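Local coordinates for sugar ABC transporter, periplasmic sugar-binding protein (PDB 4IRX) that binds myo-inositol between its two lobes as the periplasmic receptor of an ABC transporter, probably delivering it for uptake, at residues A[46-57]-A[70-81]; A[83-94]-A[102-110]. One frame throughout, in Å; residues are numbered along the deposited sequence. Where two conformers were deposited one is given.

Interaction 1 of 2, residues A[46-57]-A[70-81]; sequences AQNNSSKQISDL and VAPTDSKALAGA
Q53 reaches from the helix that starts at S50 to the backbone of the loop after strand 67-70 and holds it with both ends of its amide. OE1 accepts from T73 N at 2.8 Å, in the carbonyl plane and on a lone pair. NE2 donates a hydrogen bond to A71 O at 3.0 Å; A71 O lies in the amide plane of Q53, whereas NE2 stands above the carbonyl plane of A71. With CG anti to the backbone N (chi1 -169°) and an extended chain beyond it, the buried amide spans residues 71 to 73. A donor, T73 N, facing OE1 and an acceptor, A71 O, facing NE2 set the amide's orientation; NE2 also bonds S14 OG. L78 CG lies against OE1. With an alanine at Q53, T73 N and A71 O would probably lose their side-chain mates and a gap would open beside L78. In the conformer given for S50, its OG comes within 2.5 Å of T73 OG1, so short that the pair's geometry is doubtful. The methyl of T73 turns the other way, CG2 lying 3.8 Å from A46 CB.

Apolar contacts continue down the helix. L78 CD1 touches I54 CG1 (3.8 Å) and L57 CD1 (3.9 Å). I54 CG1 also meets A81 CB, while L57 CD1 touches V70 CG2 at 4.2 Å.

N49 OD1 caps helix 50-62 by accepting from K52 N; D74 OD1 accepts from A77 N, an Asx motif. The arrangement belongs to the Rossmann-like lobe of periplasmic binding proteins, where loops at strand C-termini border the sugar cleft; P72 O bonds R97 of the inositol pocket.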
ATOM      1  N   ALA A  46     -10.020  -7.296   8.699  1.00 12.80           N
ATOM      2  CA  ALA A  46     -10.017  -6.535   9.946  1.00 14.20           C
ATOM      3  C   ALA A  46     -10.931  -5.324   9.907  1.00 17.86           C
ATOM      4  O   ALA A  46     -11.158  -4.712  10.951  1.00 18.31           O
ATOM      5  CB  ALA A  46      -8.590  -6.105  10.360  1.00 11.91           C
ATOM      6  N   GLN A  47     -11.437  -4.985   8.722  1.00 19.25           N
ATOM      7  CA  GLN A  47     -12.378  -3.875   8.607  1.00 18.27           C
ATOM      8  C   GLN A  47     -11.789  -2.607   9.232  1.00 20.38           C
ATOM      9  O   GLN A  47     -12.493  -1.845   9.912  1.00 20.85           O
ATOM     10  CB  GLN A  47     -13.716  -4.260   9.250  1.00 19.99           C
ATOM     11  CG  GLN A  47     -14.456  -5.351   8.495  1.00 21.24           C
ATOM     12  CD  GLN A  47     -15.553  -5.982   9.327  1.00 27.08           C
ATOM     13  OE1 GLN A  47     -15.814  -5.550  10.444  1.00 40.45           O
ATOM     14  NE2 GLN A  47     -16.214  -6.989   8.776  1.00 40.29           N
ATOM     15  N   ASN A  48     -10.490  -2.399   9.005  1.00 15.66           N
ATOM     16  CA  ASN A  48      -9.738  -1.267   9.551  1.00 15.66           C
ATOM     17  C   ASN A  48      -9.842  -1.101  11.062  1.00 24.20           C
ATOM     18  O   ASN A  48      -9.849   0.022  11.570  1.00 23.04           O
ATOM     19  CB  ASN A  48     -10.162   0.056   8.887  1.00 16.16           C
ATOM     20  CG  ASN A  48      -9.122   1.150   9.060  1.00 23.13           C
ATOM     21  OD1 ASN A  48      -7.928   0.896   8.944  1.00 27.01           O
ATOM     22  ND2 ASN A  48      -9.574   2.377   9.364  1.00 26.79           N
ATOM     23  N   ASN A  49      -9.940  -2.210  11.773  1.00 15.25           N
ATOM     24  CA  ASN A  49     -10.090  -2.183  13.221  1.00 18.75           C
ATOM     25  C   ASN A  49      -9.013  -3.054  13.852  1.00 20.14           C
ATOM     26  O   ASN A  49      -9.041  -4.268  13.712  1.00 17.84           O
ATOM     27  CB  ASN A  49     -11.489  -2.691  13.569  1.00 19.28           C
ATOM     28  CG  ASN A  49     -11.784  -2.682  15.061  1.00 24.30           C
ATOM     29  OD1 ASN A  49     -10.914  -2.922  15.899  1.00 20.34           O
ATOM     30  ND2 ASN A  49     -13.032  -2.396  15.395  1.00 34.00           N
ATOM     31  N   SER A  50      -8.065  -2.429  14.544  1.00 18.74           N
ATOM     32  CA  SER A  50      -6.925  -3.148  15.110  0.60 20.70           C
ATOM     33  C   SER A  50      -7.355  -4.158  16.161  1.00 24.88           C
ATOM     34  O   SER A  50      -6.764  -5.225  16.281  1.00 17.81           O
ATOM     35  CB  SER A  50      -5.906  -2.179  15.709  0.60 21.88           C
ATOM     36  OG  SER A  50      -5.412  -1.291  14.729  0.60 27.70           O
ATOM     37  N   SER A  51      -8.392  -3.821  16.919  1.00 18.45           N
ATOM     38  CA  SER A  51      -8.869  -4.726  17.948  1.00 18.54           C
ATOM     39  C   SER A  51      -9.429  -5.999  17.331  1.00 21.05           C
ATOM     40  O   SER A  51      -9.160  -7.086  17.829  1.00 18.69           O
ATOM     41  CB  SER A  51      -9.921  -4.040  18.840  1.00 22.79           C
ATOM     42  OG  SER A  51      -9.327  -2.971  19.544  1.00 29.43           O
ATOM     43  N   LYS A  52     -10.169  -5.867  16.231  1.00 18.79           N
ATOM     44  CA  LYS A  52     -10.725  -7.028  15.547  1.00 17.26           C
ATOM     45  C   LYS A  52      -9.596  -7.880  14.967  1.00 15.85           C
ATOM     46  O   LYS A  52      -9.619  -9.119  15.037  1.00 17.11           O
ATOM     47  CB  LYS A  52     -11.700  -6.623  14.435  1.00 19.98           C
ATOM     48  CG  LYS A  52     -12.307  -7.819  13.729  1.00 20.16           C
ATOM     49  CD  LYS A  52     -13.334  -7.421  12.686  1.00 21.05           C
ATOM     50  CE  LYS A  52     -13.994  -8.649  12.114  1.00 29.38           C
ATOM     51  NZ  LYS A  52     -12.975  -9.513  11.443  1.00 31.80           N
ATOM     52  N   GLN A  53      -8.624  -7.221  14.358  1.00 14.57           N
ATOM     53  CA  GLN A  53      -7.516  -7.960  13.763  1.00 12.81           C
ATOM     54  C   GLN A  53      -6.766  -8.760  14.842  1.00 18.29           C
ATOM     55  O   GLN A  53      -6.452  -9.934  14.642  1.00 16.16           O
ATOM     56  CB  GLN A  53      -6.544  -7.002  13.068  1.00 11.23           C
ATOM     57  CG  GLN A  53      -5.526  -7.738  12.204  1.00 10.44           C
ATOM     58  CD  GLN A  53      -4.779  -6.819  11.273  1.00 13.17           C
ATOM     59  OE1 GLN A  53      -4.326  -5.730  11.674  1.00 13.97           O
ATOM     60  NE2 GLN A  53      -4.650  -7.237  10.013  1.00 11.36           N
ATOM     61  N   ILE A  54      -6.480  -8.125  15.977  1.00 14.13           N
ATOM     62  CA  ILE A  54      -5.813  -8.792  17.105  1.00 15.10           C
ATOM     63  C   ILE A  54      -6.623 -10.002  17.594  1.00 16.45           C
ATOM     64  O   ILE A  54      -6.081 -11.098  17.769  1.00 16.70           O
ATOM     65  CB  ILE A  54      -5.513  -7.806  18.279  1.00 19.74           C
ATOM     66  CG1 ILE A  54      -4.443  -6.783  17.865  1.00 17.75           C
ATOM     67  CG2 ILE A  54      -5.096  -8.581  19.550  1.00 21.92           C
ATOM     68  CD1 ILE A  54      -4.271  -5.598  18.821  1.00 21.63           C
ATOM     69  N   SER A  55      -7.930  -9.822  17.769  1.00 17.18           N
ATOM     70  CA  SER A  55      -8.768 -10.940  18.205  1.00 21.75           C
ATOM     71  C   SER A  55      -8.888 -12.045  17.153  1.00 18.83           C
ATOM     72  O   SER A  55      -8.898 -13.228  17.509  1.00 17.98           O
ATOM     73  CB  SER A  55     -10.151 -10.481  18.680  1.00 28.76           C
ATOM     74  OG  SER A  55     -10.956 -10.052  17.602  1.00 38.19           O
ATOM     75  N   ASP A  56      -8.940 -11.661  15.869  1.00 18.42           N
ATOM     76  CA  ASP A  56      -8.888 -12.615  14.759  1.00 18.87           C
ATOM     77  C   ASP A  56      -7.633 -13.481  14.804  1.00 16.16           C
ATOM     78  O   ASP A  56      -7.703 -14.702  14.596  1.00 19.86           O
ATOM     79  CB  ASP A  56      -8.849 -11.868  13.415  1.00 18.84           C
ATOM     80  CG  ASP A  56     -10.201 -11.335  12.982  1.00 30.20           C
ATOM     81  OD1 ASP A  56     -11.219 -11.675  13.620  1.00 26.24           O
ATOM     82  OD2 ASP A  56     -10.239 -10.581  11.978  1.00 27.66           O
ATOM     83  N   LEU A  57      -6.492 -12.830  15.027  1.00 15.02           N
ATOM     84  CA  LEU A  57      -5.197 -13.499  15.086  1.00 15.78           C
ATOM     85  C   LEU A  57      -5.104 -14.439  16.287  1.00 17.58           C
ATOM     86  O   LEU A  57      -4.620 -15.576  16.166  1.00 16.21           O
ATOM     87  CB  LEU A  57      -4.063 -12.473  15.100  1.00 18.68           C
ATOM     88  CG  LEU A  57      -3.886 -11.679  13.788  1.00 21.63           C
ATOM     89  CD1 LEU A  57      -2.651 -10.824  13.847  1.00 23.05           C
ATOM     90  CD2 LEU A  57      -3.813 -12.623  12.618  1.00 31.20           C
ATOM     91  N   VAL A  70      -0.003 -11.471   7.653  1.00  9.37           N
ATOM     92  CA  VAL A  70      -0.777 -10.333   8.142  0.60 11.50           C
ATOM     93  C   VAL A  70      -0.388  -9.019   7.461  1.00  9.90           C
ATOM     94  O   VAL A  70       0.793  -8.696   7.295  1.00 10.16           O
ATOM     95  CB  VAL A  70      -0.669 -10.223   9.690  0.60 10.07           C
ATOM     96  CG1 VAL A  70       0.780 -10.179  10.145  0.60 14.12           C
ATOM     97  CG2 VAL A  70      -1.446  -9.023  10.229  0.60  6.10           C
ATOM     98  N   ALA A  71      -1.405  -8.285   7.025  1.00  9.46           N
ATOM     99  CA  ALA A  71      -1.225  -6.884   6.631  1.00  9.58           C
ATOM    100  C   ALA A  71      -1.826  -6.085   7.782  1.00 11.48           C
ATOM    101  O   ALA A  71      -3.054  -5.917   7.844  1.00 10.43           O
ATOM    102  CB  ALA A  71      -1.941  -6.576   5.317  1.00 11.70           C
ATOM    103  N   PRO A  72      -0.978  -5.633   8.729  1.00 11.73           N
ATOM    104  CA  PRO A  72      -1.527  -5.043   9.964  1.00 10.08           C
ATOM    105  C   PRO A  72      -2.228  -3.714   9.707  1.00 14.24           C
ATOM    106  O   PRO A  72      -1.715  -2.922   8.917  1.00 12.16           O
ATOM    107  CB  PRO A  72      -0.289  -4.797  10.829  1.00 11.63           C
ATOM    108  CG  PRO A  72       0.864  -4.694   9.827  1.00 12.63           C
ATOM    109  CD  PRO A  72       0.500  -5.669   8.727  1.00 11.02           C
ATOM    110  N   THR A  73      -3.338  -3.452  10.396  1.00 12.81           N
ATOM    111  CA  THR A  73      -4.013  -2.153  10.320  1.00 11.96           C
ATOM    112  C   THR A  73      -3.095  -1.018  10.755  1.00 13.68           C
ATOM    113  O   THR A  73      -3.159   0.086  10.211  1.00 16.02           O
ATOM    114  CB  THR A  73      -5.280  -2.115  11.205  1.00 14.89           C
ATOM    115  OG1 THR A  73      -4.891  -2.328  12.569  1.00 21.32           O
ATOM    116  CG2 THR A  73      -6.275  -3.169  10.771  1.00 16.02           C
ATOM    117  N   ASP A  74      -2.256  -1.296  11.743  1.00 13.48           N
ATOM    118  CA  ASP A  74      -1.283  -0.359  12.277  1.00 12.67           C
ATOM    119  C   ASP A  74      -0.013  -1.153  12.616  1.00 15.66           C
ATOM    120  O   ASP A  74      -0.059  -2.141  13.358  1.00 13.24           O
ATOM    121  CB  ASP A  74      -1.867   0.322  13.525  1.00 18.04           C
ATOM    122  CG  ASP A  74      -0.973   1.399  14.072  1.00 20.05           C
ATOM    123  OD1 ASP A  74       0.079   1.072  14.654  1.00 16.16           O
ATOM    124  OD2 ASP A  74      -1.331   2.595  13.944  1.00 27.06           O
ATOM    125  N   SER A  75       1.108  -0.730  12.052  1.00 13.48           N
ATOM    126  CA  SER A  75       2.356  -1.478  12.120  1.00 13.00           C
ATOM    127  C   SER A  75       2.889  -1.649  13.539  1.00 17.08           C
ATOM    128  O   SER A  75       3.439  -2.705  13.877  1.00 18.06           O
ATOM    129  CB  SER A  75       3.420  -0.854  11.217  1.00 14.35           C
ATOM    130  OG  SER A  75       3.102  -1.049   9.833  1.00 12.83           O
ATOM    131  N   LYS A  76       2.709  -0.634  14.383  1.00 16.59           N
ATOM    132  CA  LYS A  76       3.134  -0.731  15.781  1.00 18.64           C
ATOM    133  C   LYS A  76       2.117  -1.426  16.659  1.00 13.36           C
ATOM    134  O   LYS A  76       2.502  -2.169  17.574  1.00 15.94           O
ATOM    135  CB  LYS A  76       3.396   0.662  16.357  1.00 20.86           C
ATOM    136  CG  LYS A  76       4.496   1.441  15.688  1.00 35.15           C
ATOM    137  CD  LYS A  76       5.832   0.758  15.863  1.00 44.38           C
ATOM    138  CE  LYS A  76       6.965   1.668  15.411  1.00 52.00           C
ATOM    139  NZ  LYS A  76       6.898   2.964  16.133  1.00 50.03           N
ATOM    140  N   ALA A  77       0.832  -1.202  16.402  1.00 15.73           N
ATOM    141  CA  ALA A  77      -0.234  -1.715  17.260  1.00 15.93           C
ATOM    142  C   ALA A  77      -0.366  -3.238  17.232  1.00 20.56           C
ATOM    143  O   ALA A  77      -0.868  -3.846  18.165  1.00 18.52           O
ATOM    144  CB  ALA A  77      -1.574  -1.062  16.916  1.00 21.30           C
ATOM    145  N   LEU A  78       0.131  -3.856  16.173  1.00 12.19           N
ATOM    146  CA  LEU A  78       0.032  -5.302  16.036  1.00 11.84           C
ATOM    147  C   LEU A  78       1.274  -6.037  16.539  1.00 14.46           C
ATOM    148  O   LEU A  78       1.347  -7.262  16.458  1.00 15.59           O
ATOM    149  CB  LEU A  78      -0.249  -5.665  14.571  1.00 14.30           C
ATOM    150  CG  LEU A  78      -1.733  -5.756  14.179  1.00 15.96           C
ATOM    151  CD1 LEU A  78      -2.326  -7.031  14.724  1.00 16.46           C
ATOM    152  CD2 LEU A  78      -2.525  -4.555  14.658  1.00 15.61           C
ATOM    153  N   ALA A  79       2.257  -5.298  17.048  1.00 17.07           N
ATOM    154  CA  ALA A  79       3.510  -5.902  17.496  1.00 18.30           C
ATOM    155  C   ALA A  79       3.295  -6.866  18.670  1.00 19.76           C
ATOM    156  O   ALA A  79       3.900  -7.939  18.734  1.00 18.43           O
ATOM    157  CB  ALA A  79       4.531  -4.830  17.856  1.00 18.24           C
ATOM    158  N   GLY A  80       2.397  -6.501  19.576  1.00 17.77           N
ATOM    159  CA  GLY A  80       2.081  -7.343  20.721  1.00 17.05           C
ATOM    160  C   GLY A  80       1.444  -8.665  20.318  1.00 19.39           C
ATOM    161  O   GLY A  80       1.815  -9.737  20.822  1.00 18.88           O
ATOM    162  N   ALA A  81       0.493  -8.607  19.393  1.00 17.91           N
ATOM    163  CA  ALA A  81      -0.128  -9.821  18.892  1.00 16.30           C
ATOM    164  C   ALA A  81       0.881 -10.715  18.171  1.00 16.32           C
ATOM    165  O   ALA A  81       0.860 -11.946  18.305  1.00 15.09           O
ATOM    166  CB  ALA A  81      -1.290  -9.469  17.977  1.00 17.35           C
TER

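Interaction 2 of 2, residues A[83-94]-A[102-110]; sequences DDLVEQGVAVIS and GKTAVPHVG
S94 and H108 form a parallel bridge between neighbouring strands 91-95 and 108-111, in the central sheet of a Rossmann-like periplasmic-binding-protein lobe. S94 N gives to P107 O at 2.9 Å, and V109 N gives to S94 O. From S94 CB, which lies in plane at the edge of the H108 ring, OG projects between the backbone N and the carbonyl carbon (chi1 62°). There it accepts from H108 ND1 at 2.7 Å, near the ring plane, and donates to a water that in turn donates to V106 O. The imidazole is thereby fixed in rotation.

Apolar side chains flank the strands: V92 CG1 meets V106 CG1 at 3.9 Å, I93 CD1 meets V109 CG2, and I93 CG1 meets P107 CB. P107 CD lies 3.2 Å from the backbone V92 O.

At the far end, the D83 carboxylate receives two successive backbone N-H groups of the 102-104 turn. K103 N meets the syn lone pair of OD2 at 2.8 Å, while T104 N approaches OD1 on its syn side, 29° out of the carboxylate plane. E87 and K103 are linked through a water: it donates to E87 OE2 and accepts from K103 NZ. A second water donates to D83 O and E87 OE2 and lies 2.9 Å from T104 OG1.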
ATOM      1  N   ASP A  83       4.150 -10.893  18.679  1.00 16.33           N
ATOM      2  CA  ASP A  83       4.984 -11.504  19.712  1.00 18.63           C
ATOM      3  C   ASP A  83       4.260 -12.656  20.408  1.00 17.68           C
ATOM      4  O   ASP A  83       4.863 -13.703  20.663  1.00 18.71           O
ATOM      5  CB  ASP A  83       5.383 -10.463  20.770  1.00 18.23           C
ATOM      6  CG  ASP A  83       6.530  -9.579  20.332  1.00 26.20           C
ATOM      7  OD1 ASP A  83       7.193  -9.876  19.327  1.00 24.41           O
ATOM      8  OD2 ASP A  83       6.788  -8.568  21.016  1.00 30.46           O
ATOM      9  N   ASP A  84       2.981 -12.475  20.713  1.00 19.00           N
ATOM     10  CA  ASP A  84       2.214 -13.515  21.379  1.00 20.42           C
ATOM     11  C   ASP A  84       2.079 -14.745  20.496  1.00 22.10           C
ATOM     12  O   ASP A  84       2.266 -15.874  20.964  1.00 20.13           O
ATOM     13  CB  ASP A  84       0.839 -12.986  21.774  1.00 21.11           C
ATOM     14  CG  ASP A  84       0.041 -13.986  22.583  1.00 45.15           C
ATOM     15  OD1 ASP A  84       0.660 -14.774  23.331  1.00 52.19           O
ATOM     16  OD2 ASP A  84      -1.206 -13.974  22.475  1.00 51.24           O
ATOM     17  N   LEU A  85       1.775 -14.528  19.218  1.00 19.00           N
ATOM     18  CA  LEU A  85       1.652 -15.641  18.288  0.59 16.65           C
ATOM     19  C   LEU A  85       2.969 -16.416  18.174  1.00 16.55           C
ATOM     20  O   LEU A  85       2.966 -17.660  18.236  1.00 15.58           O
ATOM     21  CB  LEU A  85       1.142 -15.178  16.910  0.59 13.42           C
ATOM     22  CG  LEU A  85      -0.329 -15.510  16.651  0.59 16.30           C
ATOM     23  CD1 LEU A  85      -1.254 -14.782  17.612  0.59 15.59           C
ATOM     24  CD2 LEU A  85      -0.726 -15.191  15.205  0.59 11.93           C
ATOM     25  N   VAL A  86       4.083 -15.703  18.040  1.00 16.34           N
ATOM     26  CA  VAL A  86       5.398 -16.358  17.950  1.00 17.52           C
ATOM     27  C   VAL A  86       5.721 -17.184  19.200  1.00 20.27           C
ATOM     28  O   VAL A  86       6.167 -18.336  19.102  1.00 21.35           O
ATOM     29  CB  VAL A  86       6.531 -15.359  17.578  1.00 22.55           C
ATOM     30  CG1 VAL A  86       7.907 -15.933  17.892  1.00 28.05           C
ATOM     31  CG2 VAL A  86       6.428 -14.971  16.101  1.00 20.91           C
ATOM     32  N   GLU A  87       5.434 -16.620  20.365  1.00 18.60           N
ATOM     33  CA  GLU A  87       5.635 -17.324  21.626  1.00 20.41           C
ATOM     34  C   GLU A  87       4.808 -18.614  21.744  1.00 26.44           C
ATOM     35  O   GLU A  87       5.230 -19.561  22.412  1.00 28.35           O
ATOM     36  CB  GLU A  87       5.402 -16.362  22.800  1.00 21.45           C
ATOM     37  CG  GLU A  87       6.527 -15.337  22.906  1.00 35.47           C
ATOM     38  CD  GLU A  87       6.256 -14.211  23.892  1.00 50.63           C
ATOM     39  OE1 GLU A  87       5.224 -14.250  24.602  1.00 47.09           O
ATOM     40  OE2 GLU A  87       7.090 -13.278  23.947  1.00 49.57           O
ATOM     41  N   GLN A  88       3.657 -18.658  21.072  1.00 20.47           N
ATOM     42  CA  GLN A  88       2.814 -19.850  21.014  1.00 19.83           C
ATOM     43  C   GLN A  88       3.254 -20.806  19.914  1.00 18.79           C
ATOM     44  O   GLN A  88       2.607 -21.830  19.700  1.00 26.14           O
ATOM     45  CB  GLN A  88       1.380 -19.477  20.667  1.00 22.73           C
ATOM     46  CG  GLN A  88       0.662 -18.639  21.655  1.00 28.90           C
ATOM     47  CD  GLN A  88      -0.742 -18.391  21.193  1.00 31.68           C
ATOM     48  OE1 GLN A  88      -1.470 -19.332  20.879  1.00 26.84           O
ATOM     49  NE2 GLN A  88      -1.124 -17.123  21.103  1.00 26.99           N
ATOM     50  N   GLY A  89       4.300 -20.455  19.175  1.00 19.17           N
ATOM     51  CA  GLY A  89       4.757 -21.309  18.090  1.00 16.25           C
ATOM     52  C   GLY A  89       4.028 -21.104  16.766  1.00 19.45           C
ATOM     53  O   GLY A  89       4.022 -21.991  15.915  1.00 16.04           O
ATOM     54  N   VAL A  90       3.395 -19.946  16.591  1.00 13.98           N
ATOM     55  CA  VAL A  90       2.788 -19.606  15.300  1.00 13.47           C
ATOM     56  C   VAL A  90       3.725 -18.671  14.573  1.00 16.23           C
ATOM     57  O   VAL A  90       4.096 -17.609  15.110  1.00 16.14           O
ATOM     58  CB  VAL A  90       1.444 -18.920  15.499  1.00 14.91           C
ATOM     59  CG1 VAL A  90       0.798 -18.569  14.134  1.00 17.44           C
ATOM     60  CG2 VAL A  90       0.517 -19.806  16.320  1.00 15.65           C
ATOM     61  N   ALA A  91       4.138 -19.062  13.371  1.00 12.87           N
ATOM     62  CA  ALA A  91       5.015 -18.198  12.573  1.00 10.92           C
ATOM     63  C   ALA A  91       4.187 -17.063  11.966  1.00 13.89           C
ATOM     64  O   ALA A  91       3.057 -17.261  11.512  1.00 12.58           O
ATOM     65  CB  ALA A  91       5.713 -18.985  11.494  1.00 14.37           C
ATOM     66  N   VAL A  92       4.757 -15.873  11.993  1.00 12.68           N
ATOM     67  CA  VAL A  92       4.119 -14.682  11.454  1.00 12.08           C
ATOM     68  C   VAL A  92       4.987 -14.039  10.378  1.00 10.99           C
ATOM     69  O   VAL A  92       6.202 -13.833  10.555  1.00 11.70           O
ATOM     70  CB  VAL A  92       3.849 -13.656  12.583  1.00 12.75           C
ATOM     71  CG1 VAL A  92       3.191 -12.360  12.036  1.00 14.84           C
ATOM     72  CG2 VAL A  92       2.974 -14.278  13.683  1.00 16.03           C
ATOM     73  N   ILE A  93       4.357 -13.713   9.258  1.00 10.39           N
ATOM     74  CA  ILE A  93       5.003 -12.925   8.223  1.00  9.83           C
ATOM     75  C   ILE A  93       4.058 -11.778   7.831  1.00  8.64           C
ATOM     76  O   ILE A  93       2.842 -11.969   7.724  1.00 10.23           O
ATOM     77  CB  ILE A  93       5.423 -13.814   7.030  1.00 13.39           C
ATOM     78  CG1 ILE A  93       6.247 -13.035   5.995  1.00 17.37           C
ATOM     79  CG2 ILE A  93       4.215 -14.471   6.416  1.00 14.31           C
ATOM     80  CD1 ILE A  93       6.984 -13.958   5.033  1.00 14.74           C
ATOM     81  N   SER A  94       4.607 -10.588   7.660  1.00  8.36           N
ATOM     82  CA  SER A  94       3.789  -9.454   7.258  1.00  8.94           C
ATOM     83  C   SER A  94       3.872  -9.268   5.744  1.00 10.53           C
ATOM     84  O   SER A  94       4.846  -9.660   5.103  1.00  9.52           O
ATOM     85  CB  SER A  94       4.190  -8.170   8.008  1.00 11.29           C
ATOM     86  OG  SER A  94       5.529  -7.790   7.718  1.00 10.37           O
ATOM     87  N   GLY A 102       8.260  -4.676  18.355  1.00 25.32           N
ATOM     88  CA  GLY A 102       8.087  -5.753  19.308  1.00 26.05           C
ATOM     89  C   GLY A 102       9.391  -6.406  19.706  1.00 21.85           C
ATOM     90  O   GLY A 102      10.472  -5.985  19.301  1.00 23.47           O
ATOM     91  N   LYS A 103       9.256  -7.448  20.510  1.00 26.13           N
ATOM     92  CA  LYS A 103      10.363  -8.247  21.003  1.00 24.80           C
ATOM     93  C   LYS A 103      10.995  -8.995  19.836  1.00 24.47           C
ATOM     94  O   LYS A 103      12.212  -9.071  19.702  1.00 31.87           O
ATOM     95  CB  LYS A 103       9.797  -9.239  22.021  1.00 35.05           C
ATOM     96  CG  LYS A 103      10.761  -9.864  23.001  1.00 45.43           C
ATOM     97  CD  LYS A 103       9.944 -10.602  24.068  1.00 40.83           C
ATOM     98  CE  LYS A 103      10.823 -11.320  25.082  1.00 57.33           C
ATOM     99  NZ  LYS A 103      11.773 -12.268  24.429  1.00 61.62           N
ATOM    100  N   THR A 104      10.136  -9.522  18.969  1.00 22.75           N
ATOM    101  CA  THR A 104      10.581 -10.365  17.873  1.00 23.52           C
ATOM    102  C   THR A 104      10.606  -9.600  16.559  1.00 19.23           C
ATOM    103  O   THR A 104       9.756  -8.730  16.330  1.00 25.37           O
ATOM    104  CB  THR A 104       9.671 -11.607  17.778  1.00 32.23           C
ATOM    105  OG1 THR A 104       9.846 -12.414  18.950  1.00 39.84           O
ATOM    106  CG2 THR A 104       9.987 -12.425  16.550  1.00 36.06           C
ATOM    107  N   ALA A 105      11.579  -9.893  15.706  1.00 22.48           N
ATOM    108  CA  ALA A 105      11.623  -9.286  14.385  1.00 20.52           C
ATOM    109  C   ALA A 105      10.702 -10.100  13.484  1.00 24.85           C
ATOM    110  O   ALA A 105      10.915 -11.295  13.271  1.00 26.84           O
ATOM    111  CB  ALA A 105      13.031  -9.296  13.836  1.00 28.04           C
ATOM    112  N   VAL A 106       9.653  -9.462  12.992  1.00 14.29           N
ATOM    113  CA  VAL A 106       8.707 -10.138  12.124  1.00 17.37           C
ATOM    114  C   VAL A 106       9.157 -10.006  10.680  1.00 14.07           C
ATOM    115  O   VAL A 106       9.329  -8.888  10.178  1.00 14.25           O
ATOM    116  CB  VAL A 106       7.310  -9.543  12.276  1.00 12.25           C
ATOM    117  CG1 VAL A 106       6.360 -10.166  11.266  1.00 16.63           C
ATOM    118  CG2 VAL A 106       6.824  -9.767  13.676  1.00 16.68           C
ATOM    119  N   PRO A 107       9.348 -11.146   9.995  1.00 10.30           N
ATOM    120  CA  PRO A 107       9.755 -11.075   8.590  1.00 11.91           C
ATOM    121  C   PRO A 107       8.665 -10.382   7.775  1.00 11.94           C
ATOM    122  O   PRO A 107       7.502 -10.520   8.099  1.00 10.81           O
ATOM    123  CB  PRO A 107       9.901 -12.538   8.165  1.00 14.34           C
ATOM    124  CG  PRO A 107       9.800 -13.350   9.387  1.00 18.28           C
ATOM    125  CD  PRO A 107       9.160 -12.536  10.459  1.00 13.18           C
ATOM    126  N   HIS A 108       9.074  -9.667   6.738  1.00 12.11           N
ATOM    127  CA  HIS A 108       8.207  -8.769   6.001  1.00 10.70           C
ATOM    128  C   HIS A 108       8.439  -8.884   4.506  1.00 10.35           C
ATOM    129  O   HIS A 108       9.578  -8.813   4.042  1.00 10.18           O
ATOM    130  CB  HIS A 108       8.457  -7.330   6.429  1.00  9.93           C
ATOM    131  CG  HIS A 108       7.688  -6.349   5.617  1.00 10.75           C
ATOM    132  ND1 HIS A 108       6.315  -6.321   5.618  1.00 10.01           N
ATOM    133  CD2 HIS A 108       8.089  -5.410   4.721  1.00 10.93           C
ATOM    134  CE1 HIS A 108       5.893  -5.400   4.770  1.00  8.79           C
ATOM    135  NE2 HIS A 108       6.942  -4.835   4.217  1.00 10.47           N
ATOM    136  N   VAL A 109       7.356  -9.069   3.754  1.00  7.76           N
ATOM    137  CA  VAL A 109       7.373  -9.031   2.284  1.00  7.38           C
ATOM    138  C   VAL A 109       6.586  -7.803   1.852  1.00  8.45           C
ATOM    139  O   VAL A 109       5.391  -7.698   2.115  1.00 10.42           O
ATOM    140  CB  VAL A 109       6.722 -10.285   1.658  1.00  7.00           C
ATOM    141  CG1 VAL A 109       6.818 -10.215   0.134  1.00  8.64           C
ATOM    142  CG2 VAL A 109       7.406 -11.544   2.177  1.00 10.48           C
ATOM    143  N   GLY A 110       7.244  -6.872   1.181  1.00  8.72           N
ATOM    144  CA  GLY A 110       6.547  -5.673   0.734  1.00 10.86           C
ATOM    145  C   GLY A 110       7.359  -4.912  -0.280  1.00  9.42           C
ATOM    146  O   GLY A 110       8.439  -5.312  -0.639  1.00 12.74           O
TER
HETATM  147  O   HOH W   1       8.079 -13.257  21.089  1.00 35.40           O
HETATM  148  O   HOH W   2       9.887 -13.457  22.340  1.00 43.92           O
HETATM  149  O   HOH W   3       7.247  -7.099   9.718  1.00 12.52           O

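Interactions 1 and 2 follow one another along the chain and share helix 79-87, whose start packs on segment 46-57 and whose later turns meet the 102-104 turn. Interaction 1 is largely buried: a helix joins a loop near the inositol cleft through one side-chain amide and aliphatic contacts. Interaction 2 is partly buried: its strand pairing is sheet interior, but its D83 and E87 end is more exposed and uses a carboxylate and waters. Strands 67-70 and 91-95 are neighbours in the sheet, so the contacts touch directly: V70 N probably bonds I93 O, and V70 CG1 packs on V92 CG1.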